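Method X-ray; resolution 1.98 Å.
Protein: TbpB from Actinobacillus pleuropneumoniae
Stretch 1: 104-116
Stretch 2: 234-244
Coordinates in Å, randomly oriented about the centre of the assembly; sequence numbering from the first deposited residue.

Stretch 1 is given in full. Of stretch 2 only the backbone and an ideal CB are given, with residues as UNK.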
# COMPACT_ATOMS: atom_id res chain seq x y z
N TYR A 104 -16.55 3.19 9.20
CA TYR A 104 -15.21 2.74 8.77
C TYR A 104 -15.12 2.37 7.28
O TYR A 104 -16.15 2.14 6.60
CB TYR A 104 -14.80 1.53 9.61
CG TYR A 104 -15.58 0.29 9.21
CD1 TYR A 104 -15.04 -0.63 8.29
CD2 TYR A 104 -16.87 0.08 9.67
CE1 TYR A 104 -15.77 -1.73 7.87
CE2 TYR A 104 -17.59 -1.03 9.28
CZ TYR A 104 -17.04 -1.91 8.35
OH TYR A 104 -17.74 -3.01 7.93
N TYR A 105 -13.91 2.33 6.76
CA TYR A 105 -13.63 1.49 5.57
C TYR A 105 -12.37 0.72 5.82
O TYR A 105 -11.51 1.17 6.60
CB TYR A 105 -13.47 2.33 4.30
CG TYR A 105 -12.08 2.96 4.09
CD1 TYR A 105 -11.08 2.30 3.34
CD2 TYR A 105 -11.80 4.24 4.58
CE1 TYR A 105 -9.79 2.88 3.14
CE2 TYR A 105 -10.53 4.86 4.35
CZ TYR A 105 -9.55 4.16 3.61
OH TYR A 105 -8.32 4.71 3.40
N LYS A 106 -12.22 -0.40 5.11
CA LYS A 106 -10.95 -1.09 5.07
C LYS A 106 -10.81 -1.89 3.79
O LYS A 106 -11.79 -2.09 3.05
CB LYS A 106 -10.82 -2.02 6.28
CG LYS A 106 -11.96 -3.10 6.29
CD LYS A 106 -11.59 -4.34 7.12
CE LYS A 106 -11.60 -4.09 8.58
NZ LYS A 106 -11.03 -5.28 9.33
N GLY A 107 -9.58 -2.31 3.53
CA GLY A 107 -9.25 -3.17 2.38
C GLY A 107 -8.03 -4.02 2.63
O GLY A 107 -7.23 -3.74 3.54
N ASN A 108 -7.84 -5.05 1.81
CA ASN A 108 -6.58 -5.78 1.83
C ASN A 108 -6.05 -5.89 0.41
O ASN A 108 -6.77 -5.60 -0.55
CB ASN A 108 -6.78 -7.19 2.43
CG ASN A 108 -7.79 -8.01 1.65
OD1 ASN A 108 -7.54 -8.40 0.52
ND2 ASN A 108 -8.95 -8.28 2.27
N SER A 109 -4.80 -6.32 0.29
CA SER A 109 -4.14 -6.44 -1.02
C SER A 109 -4.07 -5.12 -1.82
O SER A 109 -4.56 -5.06 -2.96
CB SER A 109 -4.81 -7.57 -1.84
OG SER A 109 -4.14 -7.69 -3.08
N PRO A 110 -3.47 -4.05 -1.24
CA PRO A 110 -3.32 -2.78 -1.97
C PRO A 110 -2.71 -3.02 -3.37
O PRO A 110 -1.72 -3.73 -3.46
CB PRO A 110 -2.32 -1.99 -1.10
CG PRO A 110 -2.48 -2.59 0.31
CD PRO A 110 -2.77 -4.04 0.07
N ALA A 111 -3.30 -2.45 -4.41
CA ALA A 111 -2.99 -2.85 -5.81
C ALA A 111 -1.53 -2.69 -6.18
O ALA A 111 -0.93 -1.66 -5.89
CB ALA A 111 -3.87 -2.03 -6.81
N LYS A 112 -0.94 -3.69 -6.83
CA LYS A 112 0.46 -3.53 -7.31
C LYS A 112 0.51 -3.37 -8.83
O LYS A 112 1.57 -3.05 -9.39
CB LYS A 112 1.32 -4.73 -6.89
CG LYS A 112 1.69 -4.67 -5.36
CD LYS A 112 2.80 -5.65 -5.01
CE LYS A 112 3.15 -5.56 -3.51
NZ LYS A 112 2.29 -6.46 -2.68
N GLU A 113 -0.63 -3.60 -9.47
CA GLU A 113 -0.80 -3.29 -10.89
C GLU A 113 -2.08 -2.48 -11.05
O GLU A 113 -3.05 -2.67 -10.29
CB GLU A 113 -0.89 -4.57 -11.73
CG GLU A 113 0.30 -5.51 -11.56
CD GLU A 113 0.32 -6.69 -12.58
OE1 GLU A 113 -0.59 -6.83 -13.43
OE2 GLU A 113 1.28 -7.47 -12.53
N LEU A 114 -2.06 -1.55 -12.01
CA LEU A 114 -3.23 -0.77 -12.40
C LEU A 114 -3.59 -1.02 -13.88
O LEU A 114 -2.69 -1.32 -14.69
CB LEU A 114 -2.89 0.74 -12.24
CG LEU A 114 -2.51 1.25 -10.83
CD1 LEU A 114 -2.34 2.76 -10.92
CD2 LEU A 114 -3.61 0.94 -9.83
N PRO A 115 -4.89 -0.86 -14.23
CA PRO A 115 -5.30 -0.88 -15.64
C PRO A 115 -4.48 0.14 -16.41
O PRO A 115 -4.10 1.20 -15.87
CB PRO A 115 -6.78 -0.52 -15.58
CG PRO A 115 -7.23 -1.02 -14.18
CD PRO A 115 -6.04 -0.77 -13.30
N VAL A 116 -4.13 -0.22 -17.64
CA VAL A 116 -3.24 0.62 -18.48
C VAL A 116 -3.97 1.83 -19.04
O VAL A 116 -3.50 2.96 -18.93
CB VAL A 116 -2.63 -0.17 -19.70
CG1 VAL A 116 -1.58 0.69 -20.39
CG2 VAL A 116 -1.96 -1.42 -19.21
N UNK A 234 -10.21 14.09 0.82
CA UNK A 234 -10.62 12.80 0.26
C UNK A 234 -9.35 11.99 0.02
O UNK A 234 -8.43 12.45 -0.66
CB UNK A 234 -11.43 12.97 -1.03
N UNK A 235 -9.31 10.77 0.54
CA UNK A 235 -8.14 9.90 0.34
C UNK A 235 -8.63 8.49 0.38
O UNK A 235 -9.44 8.12 1.29
CB UNK A 235 -7.05 10.13 1.39
N UNK A 236 -8.15 7.69 -0.57
CA UNK A 236 -8.48 6.26 -0.53
C UNK A 236 -7.48 5.45 -1.31
O UNK A 236 -6.45 5.97 -1.67
CB UNK A 236 -9.89 6.01 -1.08
N UNK A 237 -7.80 4.17 -1.57
CA UNK A 237 -6.88 3.30 -2.26
C UNK A 237 -7.59 2.33 -3.19
O UNK A 237 -8.81 2.10 -3.05
CB UNK A 237 -6.03 2.53 -1.24
N UNK A 238 -6.81 1.80 -4.13
CA UNK A 238 -7.21 0.67 -4.92
C UNK A 238 -6.71 -0.57 -4.27
O UNK A 238 -5.59 -0.62 -3.82
CB UNK A 238 -6.70 0.78 -6.36
N UNK A 239 -7.59 -1.57 -4.21
CA UNK A 239 -7.28 -2.82 -3.54
C UNK A 239 -7.63 -3.99 -4.47
O UNK A 239 -8.41 -3.85 -5.41
CB UNK A 239 -8.04 -2.93 -2.21
N UNK A 240 -7.10 -5.18 -4.19
CA UNK A 240 -7.07 -6.22 -5.22
C UNK A 240 -5.77 -6.07 -5.99
O UNK A 240 -5.32 -4.94 -6.24
CB UNK A 240 -8.28 -6.13 -6.15
N UNK A 241 -5.16 -7.21 -6.40
CA UNK A 241 -3.84 -7.10 -7.03
C UNK A 241 -3.80 -6.20 -8.26
O UNK A 241 -2.77 -5.65 -8.54
CB UNK A 241 -3.35 -8.49 -7.42
N UNK A 242 -4.93 -6.09 -8.97
CA UNK A 242 -5.06 -5.27 -10.17
C UNK A 242 -6.08 -4.13 -10.02
O UNK A 242 -6.71 -3.72 -11.01
CB UNK A 242 -5.46 -6.16 -11.35
N UNK A 243 -6.25 -3.61 -8.80
CA UNK A 243 -7.19 -2.48 -8.56
C UNK A 243 -8.65 -2.83 -8.96
O UNK A 243 -9.40 -2.00 -9.46
CB UNK A 243 -6.73 -1.25 -9.34
N UNK A 244 -9.03 -4.09 -8.71
CA UNK A 244 -10.40 -4.53 -8.91
C UNK A 244 -11.42 -3.66 -8.13
O UNK A 244 -12.51 -3.49 -8.59
CB UNK A 244 -10.53 -6.00 -8.49

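Position 234 has nothing of stretch 1 within 5.5 Å of its ideal CB, so the contact sets no preference; it is Leu234, which makes no contact here. The ideal CB of 235 is equally isolated and points sideways, yet a long side chain could reach the hydroxyl of Tyr105, and a polar end would suit it. The residue is Glu235: its OE1 lies 3.7 Å from Tyr105 OH, and water 1 links the two residues, 2.7 Å from Tyr105 OH and donating to Glu235 O at 2.8 Å.

At 236 the ideal CB would sit 4.9 Å from Tyr105 OH, which leaves room for a small side chain; Gly236 has none, and its CA lies 4.2 Å from Tyr105 OH. At 237 a CB would point toward stretch 1 but meet nothing within 5.5 Å, so several sizes are conceivable; it is Gly237.

The ideal CB of 238 lies 4.0 Å from Ala111 CB and 4.7 Å from Leu114 CD2, an apolar setting for an aliphatic or aromatic side chain. Phe238 (chi1 m) brings its CD2 within 4.4 Å of Leu114 CD2, while its carbonyl O accepts from Ala111 N at 3.0 Å and 168°.

Position 239 pairs with Pro110 in a single beta bridge (CA-CA 4.3 Å). Its CB points sideways, 3.4 Å from Asn108 O, and Gly107 leaves open space nearby: a flat, large side chain fits. Tyr239 lays one ring face against Gly107 CA, 3.8 Å from CA to the ring centroid; a CB on Gly107 would come 2.4 Å from Tyr239 CD1, a clash. Tyr239 OH reaches the edge of the Tyr105 ring, 3.4 Å from CE1.

At 240, phi/psi of 89/144 would jam a CB against the preceding carbonyl O, which calls for glycine. Gly240 N gives a weak hydrogen bond to Ser109 O (2.8 Å, 118°).

Phi of -57° at 241, with CB pointing away, admits proline among many others. Pro241 CD packs 3.5 Å from Ser109 OG; its O accepts from Lys112 N (3.2 Å) and Glu113 N (3.1 Å).

At 242 CB points away, but the carboxylate of Glu113 favours a long basic side chain. Lys242 forms a salt bridge, NZ to Glu113 OE1 at 3.5 Å, its hydrogen bond weak.

The CB of 243 points toward Leu114 CD2 (3.8 Å), Ala111 CB (3.9 Å) and Pro115 CD (4.0 Å), so a small apolar group suits; Ala243 fills the site and closes the type I turn from Gly240.

Position 244 points away, unconstrained by stretch 1; Glu244 OE1 accepts from Lys242 N at 2.8 Å.

Stretch 2, residues 234-244: LEGGFYGPKAE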
# COMPACT_ATOMS: atom_id res chain seq x y z
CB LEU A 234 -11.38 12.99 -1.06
CG LEU A 234 -12.03 11.68 -1.59
CD1 LEU A 234 -13.38 11.97 -2.27
CD2 LEU A 234 -11.11 10.98 -2.55
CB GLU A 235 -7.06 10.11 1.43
CG GLU A 235 -5.61 9.56 1.11
CD GLU A 235 -5.39 8.04 1.29
OE1 GLU A 235 -6.23 7.33 1.92
OE2 GLU A 235 -4.33 7.54 0.80
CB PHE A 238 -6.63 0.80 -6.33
CG PHE A 238 -7.17 1.99 -7.08
CD1 PHE A 238 -8.49 1.94 -7.60
CD2 PHE A 238 -6.40 3.13 -7.25
CE1 PHE A 238 -9.01 3.02 -8.30
CE2 PHE A 238 -6.93 4.25 -7.94
CZ PHE A 238 -8.26 4.16 -8.48
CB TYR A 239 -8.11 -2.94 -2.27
CG TYR A 239 -7.86 -1.87 -1.21
CD1 TYR A 239 -7.01 -2.13 -0.13
CD2 TYR A 239 -8.53 -0.65 -1.25
CE1 TYR A 239 -6.80 -1.18 0.87
CE2 TYR A 239 -8.33 0.33 -0.24
CZ TYR A 239 -7.47 0.04 0.83
OH TYR A 239 -7.24 0.95 1.86
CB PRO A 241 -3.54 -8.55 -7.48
CG PRO A 241 -4.38 -9.42 -6.56
CD PRO A 241 -5.57 -8.61 -6.13
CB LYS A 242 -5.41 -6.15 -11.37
CG LYS A 242 -4.38 -7.22 -11.67
CD LYS A 242 -5.00 -8.17 -12.66
CE LYS A 242 -4.13 -9.40 -12.84
NZ LYS A 242 -3.14 -9.14 -13.86
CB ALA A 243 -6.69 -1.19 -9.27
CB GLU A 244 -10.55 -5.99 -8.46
CG GLU A 244 -9.81 -7.01 -9.39
CD GLU A 244 -8.40 -7.35 -8.97
OE1 GLU A 244 -7.66 -6.57 -8.33
OE2 GLU A 244 -7.97 -8.45 -9.34
O HOH W 1 -8.34 7.37 3.73
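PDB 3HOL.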